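Isocitrate dehydrogenase [NAD] subunit 1, mitochondrial (Saccharomyces cerevisiae, PDB 3BLX) oxidatively decarboxylates isocitrate to 2-oxoglutarate with NAD in the citric acid cycle, as one of the two kinds of subunit in an octamer, and also binds mitochondrial mRNA leaders. Local coordinates at residues E[11-15]-E[16-20]; E[192-195]-E[196-200]; E[323-326]-E[327-331]. All coordinates share one frame; numbering follows the deposited sequence.

Contact 1 of 3, residues E[11-15]-E[16-20]; sequences PKKYG and GRFTV
Arg17 N donates to Tyr14 O at 2.9 Å, and the reciprocal bond from Tyr14 N to Arg17 O measures 3.0 Å; together they define a hydrogen-bonded antiparallel pair that closes a hairpin with a two-residue loop. Both corner residues, Gly15 and Gly16, have positive phi, as a type I' turn requires, and at Gly16 a CB would collide with the preceding carbonyl. Lys13 and Phe18 form the adjacent non-hydrogen-bonded pair. With CG anti to the backbone N (chi1 -165°) and every later torsion extended, the Lys13 chain runs alongside Phe18 and over one ring face. Its CE sits 4.1 Å from the centroid of the Phe18 ring, 30° off the normal, which makes an off-centre CH-pi contact. One step on, Thr19 N binds Lys12 O at 3.1 Å, from above the carbonyl plane, while Lys12 CG rests 3.8 Å from Thr19 CB. Lys12 NZ and Tyr14 OH both reach Asp168 of a second copy of this subunit, and Arg17 NE meets His301 O there. In the chain itself, strand 17-25 pairs with strand 47-51, Phe18 and Pro11 touch Leu302 of helix 289-302, and Thr19 leans on Asn73 of helix 60-73.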
ATOM      1  N   PRO E  11     -17.561   5.176 -12.462  1.00 32.07           N
ATOM      2  CA  PRO E  11     -17.480   5.583 -13.867  1.00 24.14           C
ATOM      3  C   PRO E  11     -17.433   7.096 -13.998  1.00 20.43           C
ATOM      4  O   PRO E  11     -18.177   7.780 -13.303  1.00 31.03           O
ATOM      5  CB  PRO E  11     -18.773   5.014 -14.465  1.00 20.04           C
ATOM      6  CG  PRO E  11     -19.120   3.855 -13.593  1.00 32.97           C
ATOM      7  CD  PRO E  11     -18.648   4.209 -12.210  1.00 28.27           C
ATOM      8  N   LYS E  12     -16.551   7.591 -14.868  1.00 21.50           N
ATOM      9  CA  LYS E  12     -16.315   9.022 -15.096  1.00 13.99           C
ATOM     10  C   LYS E  12     -17.625   9.729 -15.508  1.00 21.02           C
ATOM     11  O   LYS E  12     -18.306   9.323 -16.451  1.00 20.78           O
ATOM     12  CB  LYS E  12     -15.232   9.169 -16.161  1.00 10.94           C
ATOM     13  CG  LYS E  12     -14.917  10.565 -16.591  1.00 20.55           C
ATOM     14  CD  LYS E  12     -13.764  11.128 -15.819  1.00 25.55           C
ATOM     15  CE  LYS E  12     -12.462  11.000 -16.534  1.00 10.83           C
ATOM     16  NZ  LYS E  12     -11.458  10.966 -15.418  1.00 33.89           N
ATOM     17  N   LYS E  13     -17.994  10.774 -14.778  1.00 24.61           N
ATOM     18  CA  LYS E  13     -19.294  11.408 -14.998  1.00 24.43           C
ATOM     19  C   LYS E  13     -19.323  12.901 -14.608  1.00 24.01           C
ATOM     20  O   LYS E  13     -19.121  13.272 -13.460  1.00 23.79           O
ATOM     21  CB  LYS E  13     -20.353  10.613 -14.252  1.00 14.44           C
ATOM     22  CG  LYS E  13     -21.755  10.891 -14.631  1.00 17.00           C
ATOM     23  CD  LYS E  13     -22.661  10.027 -13.785  1.00  3.51           C
ATOM     24  CE  LYS E  13     -24.149  10.324 -13.993  1.00 15.90           C
ATOM     25  NZ  LYS E  13     -25.063   9.320 -13.291  1.00 17.58           N
ATOM     26  N   TYR E  14     -19.558  13.762 -15.584  1.00 21.64           N
ATOM     27  CA  TYR E  14     -19.746  15.173 -15.304  1.00 17.71           C
ATOM     28  C   TYR E  14     -21.136  15.639 -15.722  1.00 31.09           C
ATOM     29  O   TYR E  14     -21.546  15.443 -16.866  1.00 22.17           O
ATOM     30  CB  TYR E  14     -18.660  15.990 -15.975  1.00 10.26           C
ATOM     31  CG  TYR E  14     -17.301  15.645 -15.439  1.00 32.75           C
ATOM     32  CD1 TYR E  14     -16.313  15.117 -16.267  1.00 31.62           C
ATOM     33  CD2 TYR E  14     -17.013  15.812 -14.097  1.00 30.95           C
ATOM     34  CE1 TYR E  14     -15.072  14.776 -15.773  1.00 21.20           C
ATOM     35  CE2 TYR E  14     -15.777  15.474 -13.590  1.00 42.57           C
ATOM     36  CZ  TYR E  14     -14.804  14.958 -14.427  1.00 30.85           C
ATOM     37  OH  TYR E  14     -13.567  14.640 -13.905  1.00 32.88           O
ATOM     38  N   GLY E  15     -21.861  16.220 -14.774  1.00 20.96           N
ATOM     39  CA  GLY E  15     -23.145  16.817 -15.073  1.00 21.07           C
ATOM     40  C   GLY E  15     -24.116  15.914 -15.802  1.00 18.61           C
ATOM     41  O   GLY E  15     -24.739  16.304 -16.792  1.00 19.44           O
ATOM     42  N   GLY E  16     -24.250  14.697 -15.318  1.00 20.90           N
ATOM     43  CA  GLY E  16     -25.191  13.774 -15.928  1.00 16.80           C
ATOM     44  C   GLY E  16     -24.631  12.992 -17.104  1.00 30.25           C
ATOM     45  O   GLY E  16     -25.254  12.010 -17.527  1.00 22.06           O
ATOM     46  N   ARG E  17     -23.475  13.416 -17.635  1.00 14.13           N
ATOM     47  CA  ARG E  17     -22.870  12.730 -18.794  1.00 27.55           C
ATOM     48  C   ARG E  17     -21.693  11.801 -18.470  1.00 23.87           C
ATOM     49  O   ARG E  17     -20.689  12.201 -17.852  1.00 18.62           O
ATOM     50  CB  ARG E  17     -22.372  13.749 -19.817  1.00 33.31           C
ATOM     51  CG  ARG E  17     -23.430  14.574 -20.459  1.00 33.05           C
ATOM     52  CD  ARG E  17     -22.891  15.221 -21.729  1.00 39.94           C
ATOM     53  NE  ARG E  17     -23.986  15.255 -22.685  1.00 57.96           N
ATOM     54  CZ  ARG E  17     -24.190  14.359 -23.640  1.00 39.74           C
ATOM     55  NH1 ARG E  17     -23.334  13.368 -23.836  1.00 42.66           N
ATOM     56  NH2 ARG E  17     -25.251  14.486 -24.414  1.00 42.01           N
ATOM     57  N   PHE E  18     -21.778  10.571 -18.937  1.00 30.26           N
ATOM     58  CA  PHE E  18     -20.663   9.646 -18.771  1.00 24.06           C
ATOM     59  C   PHE E  18     -19.644   9.789 -19.880  1.00 24.86           C
ATOM     60  O   PHE E  18     -20.007   9.981 -21.025  1.00 32.70           O
ATOM     61  CB  PHE E  18     -21.170   8.250 -18.821  1.00 22.48           C
ATOM     62  CG  PHE E  18     -22.123   7.911 -17.738  1.00 26.26           C
ATOM     63  CD1 PHE E  18     -21.663   7.451 -16.524  1.00 25.19           C
ATOM     64  CD2 PHE E  18     -23.490   7.999 -17.947  1.00 36.10           C
ATOM     65  CE1 PHE E  18     -22.544   7.097 -15.525  1.00 23.20           C
ATOM     66  CE2 PHE E  18     -24.372   7.648 -16.953  1.00 24.51           C
ATOM     67  CZ  PHE E  18     -23.897   7.197 -15.741  1.00 27.16           C
ATOM     68  N   THR E  19     -18.363   9.721 -19.535  1.00 26.87           N
ATOM     69  CA  THR E  19     -17.315   9.587 -20.536  1.00 31.91           C
ATOM     70  C   THR E  19     -16.937   8.116 -20.631  1.00 29.56           C
ATOM     71  O   THR E  19     -16.431   7.566 -19.675  1.00 32.31           O
ATOM     72  CB  THR E  19     -16.062  10.373 -20.160  1.00 24.24           C
ATOM     73  OG1 THR E  19     -16.408  11.745 -20.012  1.00 36.55           O
ATOM     74  CG2 THR E  19     -15.013  10.239 -21.246  1.00 20.26           C
ATOM     75  N   VAL E  20     -17.211   7.464 -21.756  1.00 23.32           N
ATOM     76  CA  VAL E  20     -16.746   6.090 -21.912  1.00 27.17           C
ATOM     77  C   VAL E  20     -15.716   5.892 -23.029  1.00 18.34           C
ATOM     78  O   VAL E  20     -15.780   6.494 -24.087  1.00 15.55           O
ATOM     79  CB  VAL E  20     -17.897   5.062 -21.997  1.00 22.19           C
ATOM     80  CG1 VAL E  20     -19.222   5.723 -21.631  1.00 12.86           C
ATOM     81  CG2 VAL E  20     -17.920   4.396 -23.341  1.00 18.95           C
TER

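Contact 2 of 3, residues E[192-195]-E[196-200]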
ATOM      1  N   GLY E 192      -9.341 -30.562 -10.694  1.00 45.57           N
ATOM      2  CA  GLY E 192      -9.993 -31.011  -9.475  1.00 32.31           C
ATOM      3  C   GLY E 192     -10.221 -29.835  -8.537  1.00 36.93           C
ATOM      4  O   GLY E 192     -11.315 -29.635  -8.007  1.00 32.98           O
ATOM      5  N   LEU E 193      -9.176 -29.037  -8.343  1.00 36.03           N
ATOM      6  CA  LEU E 193      -9.267 -27.802  -7.570  1.00 30.77           C
ATOM      7  C   LEU E 193     -10.406 -26.904  -8.046  1.00 42.07           C
ATOM      8  O   LEU E 193     -11.204 -26.394  -7.251  1.00 39.12           O
ATOM      9  CB  LEU E 193      -7.958 -27.041  -7.703  1.00 34.42           C
ATOM     10  CG  LEU E 193      -7.763 -25.767  -6.885  1.00 40.63           C
ATOM     11  CD1 LEU E 193      -7.735 -26.111  -5.421  1.00 34.63           C
ATOM     12  CD2 LEU E 193      -6.474 -25.073  -7.277  1.00 35.71           C
ATOM     13  N   PHE E 194     -10.461 -26.720  -9.362  1.00 38.34           N
ATOM     14  CA  PHE E 194     -11.505 -25.926  -9.994  1.00 34.37           C
ATOM     15  C   PHE E 194     -12.940 -26.418  -9.706  1.00 39.07           C
ATOM     16  O   PHE E 194     -13.770 -25.656  -9.200  1.00 32.43           O
ATOM     17  CB  PHE E 194     -11.278 -25.872 -11.500  1.00 33.71           C
ATOM     18  CG  PHE E 194     -12.127 -24.845 -12.187  1.00 34.98           C
ATOM     19  CD1 PHE E 194     -11.706 -23.510 -12.266  1.00 26.93           C
ATOM     20  CD2 PHE E 194     -13.355 -25.202 -12.735  1.00 24.19           C
ATOM     21  CE1 PHE E 194     -12.497 -22.554 -12.884  1.00 23.28           C
ATOM     22  CE2 PHE E 194     -14.157 -24.243 -13.357  1.00 29.28           C
ATOM     23  CZ  PHE E 194     -13.732 -22.916 -13.426  1.00 29.43           C
ATOM     24  N   ARG E 195     -13.232 -27.674 -10.051  1.00 28.72           N
ATOM     25  CA  ARG E 195     -14.519 -28.300  -9.743  1.00 27.98           C
ATOM     26  C   ARG E 195     -14.876 -28.230  -8.266  1.00 38.31           C
ATOM     27  O   ARG E 195     -16.021 -27.941  -7.913  1.00 41.89           O
ATOM     28  CB  ARG E 195     -14.498 -29.772 -10.155  1.00 40.64           C
ATOM     29  CG  ARG E 195     -15.698 -30.565  -9.677  1.00 42.68           C
ATOM     30  CD  ARG E 195     -15.411 -32.061  -9.697  1.00 50.17           C
ATOM     31  NE  ARG E 195     -14.352 -32.412  -8.750  1.00 65.37           N
ATOM     32  CZ  ARG E 195     -13.506 -33.438  -8.901  1.00 71.70           C
ATOM     33  NH1 ARG E 195     -13.592 -34.235  -9.972  1.00 50.22           N
ATOM     34  NH2 ARG E 195     -12.562 -33.664  -7.980  1.00 50.39           N
ATOM     35  N   ASN E 196     -13.903 -28.503  -7.397  1.00 33.43           N
ATOM     36  CA  ASN E 196     -14.169 -28.485  -5.957  1.00 33.17           C
ATOM     37  C   ASN E 196     -14.501 -27.110  -5.439  1.00 43.86           C
ATOM     38  O   ASN E 196     -15.517 -26.945  -4.759  1.00 45.44           O
ATOM     39  CB  ASN E 196     -12.993 -29.043  -5.174  1.00 37.38           C
ATOM     40  CG  ASN E 196     -12.827 -30.517  -5.393  1.00 51.08           C
ATOM     41  OD1 ASN E 196     -13.772 -31.203  -5.843  1.00 35.57           O
ATOM     42  ND2 ASN E 196     -11.625 -31.025  -5.111  1.00 42.54           N
ATOM     43  N   ILE E 197     -13.656 -26.127  -5.761  1.00 32.84           N
ATOM     44  CA  ILE E 197     -13.893 -24.780  -5.291  1.00 28.04           C
ATOM     45  C   ILE E 197     -15.255 -24.263  -5.747  1.00 34.32           C
ATOM     46  O   ILE E 197     -15.958 -23.621  -4.969  1.00 30.27           O
ATOM     47  CB  ILE E 197     -12.794 -23.822  -5.721  1.00 27.51           C
ATOM     48  CG1 ILE E 197     -11.502 -24.168  -4.983  1.00 29.45           C
ATOM     49  CG2 ILE E 197     -13.220 -22.387  -5.442  1.00 21.67           C
ATOM     50  CD1 ILE E 197     -10.241 -23.454  -5.530  1.00 31.60           C
ATOM     51  N   ILE E 198     -15.638 -24.558  -6.994  1.00 29.76           N
ATOM     52  CA  ILE E 198     -16.899 -24.027  -7.498  1.00 29.64           C
ATOM     53  C   ILE E 198     -18.044 -24.664  -6.724  1.00 34.90           C
ATOM     54  O   ILE E 198     -18.943 -23.974  -6.267  1.00 34.85           O
ATOM     55  CB  ILE E 198     -17.124 -24.276  -9.008  1.00 38.29           C
ATOM     56  CG1 ILE E 198     -15.975 -23.721  -9.860  1.00 34.56           C
ATOM     57  CG2 ILE E 198     -18.445 -23.638  -9.453  1.00 27.57           C
ATOM     58  CD1 ILE E 198     -16.001 -22.246  -9.989  1.00 26.99           C
ATOM     59  N   THR E 199     -18.015 -25.982  -6.577  1.00 33.63           N
ATOM     60  CA  THR E 199     -19.102 -26.670  -5.877  1.00 43.04           C
ATOM     61  C   THR E 199     -19.180 -26.311  -4.376  1.00 47.25           C
ATOM     62  O   THR E 199     -20.278 -26.244  -3.828  1.00 51.70           O
ATOM     63  CB  THR E 199     -19.091 -28.225  -6.088  1.00 42.11           C
ATOM     64  OG1 THR E 199     -18.022 -28.813  -5.346  1.00 56.01           O
ATOM     65  CG2 THR E 199     -18.929 -28.580  -7.568  1.00 37.85           C
ATOM     66  N   GLU E 200     -18.042 -26.058  -3.723  1.00 31.60           N
ATOM     67  CA  GLU E 200     -18.064 -25.660  -2.311  1.00 41.33           C
ATOM     68  C   GLU E 200     -18.641 -24.265  -2.125  1.00 40.77           C
ATOM     69  O   GLU E 200     -19.455 -24.034  -1.240  1.00 51.41           O
ATOM     70  CB  GLU E 200     -16.665 -25.701  -1.672  1.00 48.82           C
ATOM     71  CG  GLU E 200     -16.022 -27.100  -1.584  1.00 70.94           C
ATOM     72  CD  GLU E 200     -14.509 -27.045  -1.323  1.00 99.89           C
ATOM     73  OE1 GLU E 200     -13.979 -25.932  -1.041  1.00 89.17           O
ATOM     74  OE2 GLU E 200     -13.857 -28.117  -1.405  1.00 74.18           O
TER
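Phe194 and Ile198, both buried and one helical turn apart, form the tightly packed part of this contact. Phe194 carries CG anti to its backbone N (chi1 -168°), which lays the ring alongside Ile198, whose CG1 stands over one face, 4.2 Å from the centroid of the Phe194 ring and 21° off its normal: a CH-pi contact. A second i, i+4 pair is aliphatic, with Leu193 CG lying 3.7 Å from Ile197 CD1. Beneath both runs regular alpha-helical bonding, as in Ile197 N to Leu193 O at 2.9 Å.

Against this close apolar packing, the partly exposed Arg195 and Asn196 are joined by one ordinary bond and one weak one. Arg195 NE donates to Asn196 OD1 at 3.2 Å. The acceptor lies in the guanidinium plane, at its edge; NE stands above the amide carbonyl plane, and the two groups are turned 40° apart. The second bond, from Arg195 NH2 to the same Asn196 OD1 at 3.5 Å, is weak.

The side chain of Phe194 lies about 8 Å from that of Arg129, which by similarity binds substrate, so this helix probably borders the active site. Helix 190-205 is the crossover of a beta-alpha-beta unit: Ile198 touches Ala180 of strand 177-182, Thr199 rests on Val211 of strand 210-215, Ile197 and Ile198 meet Thr159 and Ala163 of helix 156-172, and Leu193 packs on Val154 of a subunit 2 chain.

Contact 3 of 3, residues E[323-326]-E[327-331]; sequences KHTT and RDIGG
Thr326 and Thr325, the two residues most covered by the turn that follows them, hold it in different ways, Thr326 mainly through its carbonyl and Thr325 mainly through its methyl. Thr326 O receives Gly331 N at 3.1 Å, the donor standing 44° out of the carbonyl plane. It also accepts a weak bond from Ile329 N at 3.4 Å, so one oxygen ties two points of the turn. The side chain of Thr326 serves a different neighbour: with OG1 anti to the backbone N (chi1 -158°), CG2 packs beside the Asp328 carboxylate, the two side chains slanting across each other, while Asp328 OD1 is hydrogen-bonded by Asn287. A glycine here takes away CG2, and Asp328 would probably be left positioned mainly by Asn287, with a gap beside its carboxylate.

Thr325 turns its CG2 onto Ile329 CG1 in an apolar contact, these side chains also meeting at a slant, and the same methyl lies beside the backbone of Gly331. Thr325 O in turn meets Gly331 CA at 3.3 Å in a CA-H...O contact; a CB on Gly331 would run into that oxygen.

Residues 327-328 make a short 3-10 turn, and Gly330 has positive phi (95°). Gly331 N to Thr326 O supplies the six-to-one bond, and a weak Gly330 N to Arg327 O bond supplies the five-to-two bond. This is the pattern of a Schellman motif, here ending a single 3-10 turn in the loop between helices 306-320 and 335-347.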
ATOM      1  N   LYS E 323     -37.220  -8.224 -42.882  1.00 68.70           N
ATOM      2  CA  LYS E 323     -36.900  -7.081 -43.745  1.00 70.75           C
ATOM      3  C   LYS E 323     -35.779  -6.262 -43.140  1.00 79.01           C
ATOM      4  O   LYS E 323     -35.773  -6.016 -41.926  1.00 76.34           O
ATOM      5  CB  LYS E 323     -38.134  -6.182 -43.946  1.00 72.39           C
ATOM      6  CG  LYS E 323     -39.481  -6.913 -44.161  1.00 82.39           C
ATOM      7  CD  LYS E 323     -39.373  -8.112 -45.140  1.00122.07           C
ATOM      8  CE  LYS E 323     -38.874  -7.731 -46.557  1.00117.19           C
ATOM      9  NZ  LYS E 323     -38.533  -8.922 -47.420  1.00 82.78           N
ATOM     10  N   HIS E 324     -34.833  -5.842 -43.977  1.00 60.71           N
ATOM     11  CA  HIS E 324     -33.711  -5.004 -43.525  1.00 70.66           C
ATOM     12  C   HIS E 324     -32.640  -5.740 -42.713  1.00 60.08           C
ATOM     13  O   HIS E 324     -31.653  -5.143 -42.285  1.00 60.04           O
ATOM     14  CB  HIS E 324     -34.222  -3.816 -42.728  1.00 51.31           C
ATOM     15  CG  HIS E 324     -35.031  -2.865 -43.534  1.00 71.22           C
ATOM     16  ND1 HIS E 324     -36.403  -2.808 -43.449  1.00 60.56           N
ATOM     17  CD2 HIS E 324     -34.665  -1.933 -44.446  1.00 65.42           C
ATOM     18  CE1 HIS E 324     -36.848  -1.873 -44.267  1.00 77.69           C
ATOM     19  NE2 HIS E 324     -35.814  -1.329 -44.884  1.00 76.86           N
ATOM     20  N   THR E 325     -32.851  -7.029 -42.503  1.00 58.96           N
ATOM     21  CA  THR E 325     -31.881  -7.910 -41.885  1.00 30.58           C
ATOM     22  C   THR E 325     -30.595  -7.988 -42.723  1.00 42.12           C
ATOM     23  O   THR E 325     -30.619  -7.850 -43.945  1.00 55.03           O
ATOM     24  CB  THR E 325     -32.547  -9.279 -41.708  1.00 47.67           C
ATOM     25  OG1 THR E 325     -33.064  -9.371 -40.381  1.00 50.61           O
ATOM     26  CG2 THR E 325     -31.596 -10.429 -41.971  1.00 49.00           C
ATOM     27  N   THR E 326     -29.467  -8.184 -42.055  1.00 48.61           N
ATOM     28  CA  THR E 326     -28.163  -8.222 -42.712  1.00 36.61           C
ATOM     29  C   THR E 326     -27.899  -9.603 -43.373  1.00 37.04           C
ATOM     30  O   THR E 326     -28.621 -10.572 -43.117  1.00 32.64           O
ATOM     31  CB  THR E 326     -27.062  -7.782 -41.696  1.00 35.79           C
ATOM     32  OG1 THR E 326     -25.895  -7.323 -42.385  1.00 63.17           O
ATOM     33  CG2 THR E 326     -26.711  -8.895 -40.762  1.00 30.09           C
ATOM     34  N   ARG E 327     -26.889  -9.712 -44.230  1.00 37.98           N
ATOM     35  CA  ARG E 327     -26.777 -10.928 -45.065  1.00 49.85           C
ATOM     36  C   ARG E 327     -26.477 -12.261 -44.369  1.00 50.53           C
ATOM     37  O   ARG E 327     -26.763 -13.326 -44.916  1.00 50.05           O
ATOM     38  CB  ARG E 327     -25.829 -10.724 -46.263  1.00 45.87           C
ATOM     39  CG  ARG E 327     -24.374 -10.983 -45.978  1.00 73.48           C
ATOM     40  CD  ARG E 327     -23.524 -10.719 -47.221  1.00101.44           C
ATOM     41  NE  ARG E 327     -22.090 -10.868 -46.959  1.00121.66           N
ATOM     42  CZ  ARG E 327     -21.126 -10.594 -47.840  1.00113.76           C
ATOM     43  NH1 ARG E 327     -21.435 -10.150 -49.055  1.00 91.47           N
ATOM     44  NH2 ARG E 327     -19.848 -10.762 -47.506  1.00100.55           N
ATOM     45  N   ASP E 328     -25.922 -12.210 -43.166  1.00 59.92           N
ATOM     46  CA  ASP E 328     -25.507 -13.426 -42.468  1.00 49.74           C
ATOM     47  C   ASP E 328     -26.646 -14.134 -41.748  1.00 54.35           C
ATOM     48  O   ASP E 328     -26.511 -15.307 -41.377  1.00 42.73           O
ATOM     49  CB  ASP E 328     -24.389 -13.117 -41.477  1.00 44.11           C
ATOM     50  CG  ASP E 328     -24.592 -11.779 -40.767  1.00 91.49           C
ATOM     51  OD1 ASP E 328     -25.058 -11.796 -39.596  1.00 74.13           O
ATOM     52  OD2 ASP E 328     -24.282 -10.720 -41.387  1.00 87.53           O
ATOM     53  N   ILE E 329     -27.749 -13.426 -41.526  1.00 50.46           N
ATOM     54  CA  ILE E 329     -28.951 -14.069 -40.992  1.00 51.03           C
ATOM     55  C   ILE E 329     -30.050 -14.142 -42.045  1.00 54.61           C
ATOM     56  O   ILE E 329     -31.229 -14.182 -41.716  1.00 45.70           O
ATOM     57  CB  ILE E 329     -29.462 -13.396 -39.714  1.00 45.82           C
ATOM     58  CG1 ILE E 329     -29.543 -11.884 -39.903  1.00 34.15           C
ATOM     59  CG2 ILE E 329     -28.562 -13.727 -38.549  1.00 31.18           C
ATOM     60  CD1 ILE E 329     -30.185 -11.179 -38.719  1.00 41.26           C
ATOM     61  N   GLY E 330     -29.644 -14.150 -43.311  1.00 50.55           N
ATOM     62  CA  GLY E 330     -30.554 -14.425 -44.408  1.00 66.93           C
ATOM     63  C   GLY E 330     -31.175 -13.225 -45.105  1.00 56.38           C
ATOM     64  O   GLY E 330     -31.991 -13.368 -46.013  1.00 56.40           O
ATOM     65  N   GLY E 331     -30.802 -12.032 -44.676  1.00 60.21           N
ATOM     66  CA  GLY E 331     -31.283 -10.823 -45.322  1.00 41.81           C
ATOM     67  C   GLY E 331     -30.342 -10.420 -46.435  1.00 52.36           C
ATOM     68  O   GLY E 331     -29.527 -11.228 -46.878  1.00 56.44           O
TER

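How the contacts relate
Along the chain the contacts come in series: the hairpin 11-20, the helical turn 192-200, then the loop 323-331. All are local and peripheral, their centres 23 to 24 Å from the chain's centre, and none touches another. Between centres, contacts 1 and 2 lie about 40 Å apart, contacts 1 and 3 about 35 Å, and contacts 2 and 3 about 43 Å, on opposite sides of the chain's centre. Contact 1 includes strands 13-14 and 17-25 of the large mixed sheet, while the helix of contact 2 packs on its strands 177-182 and 210-215. Contacts 1 and 2 meet other subunits of the octamer, whereas contact 3 touches none.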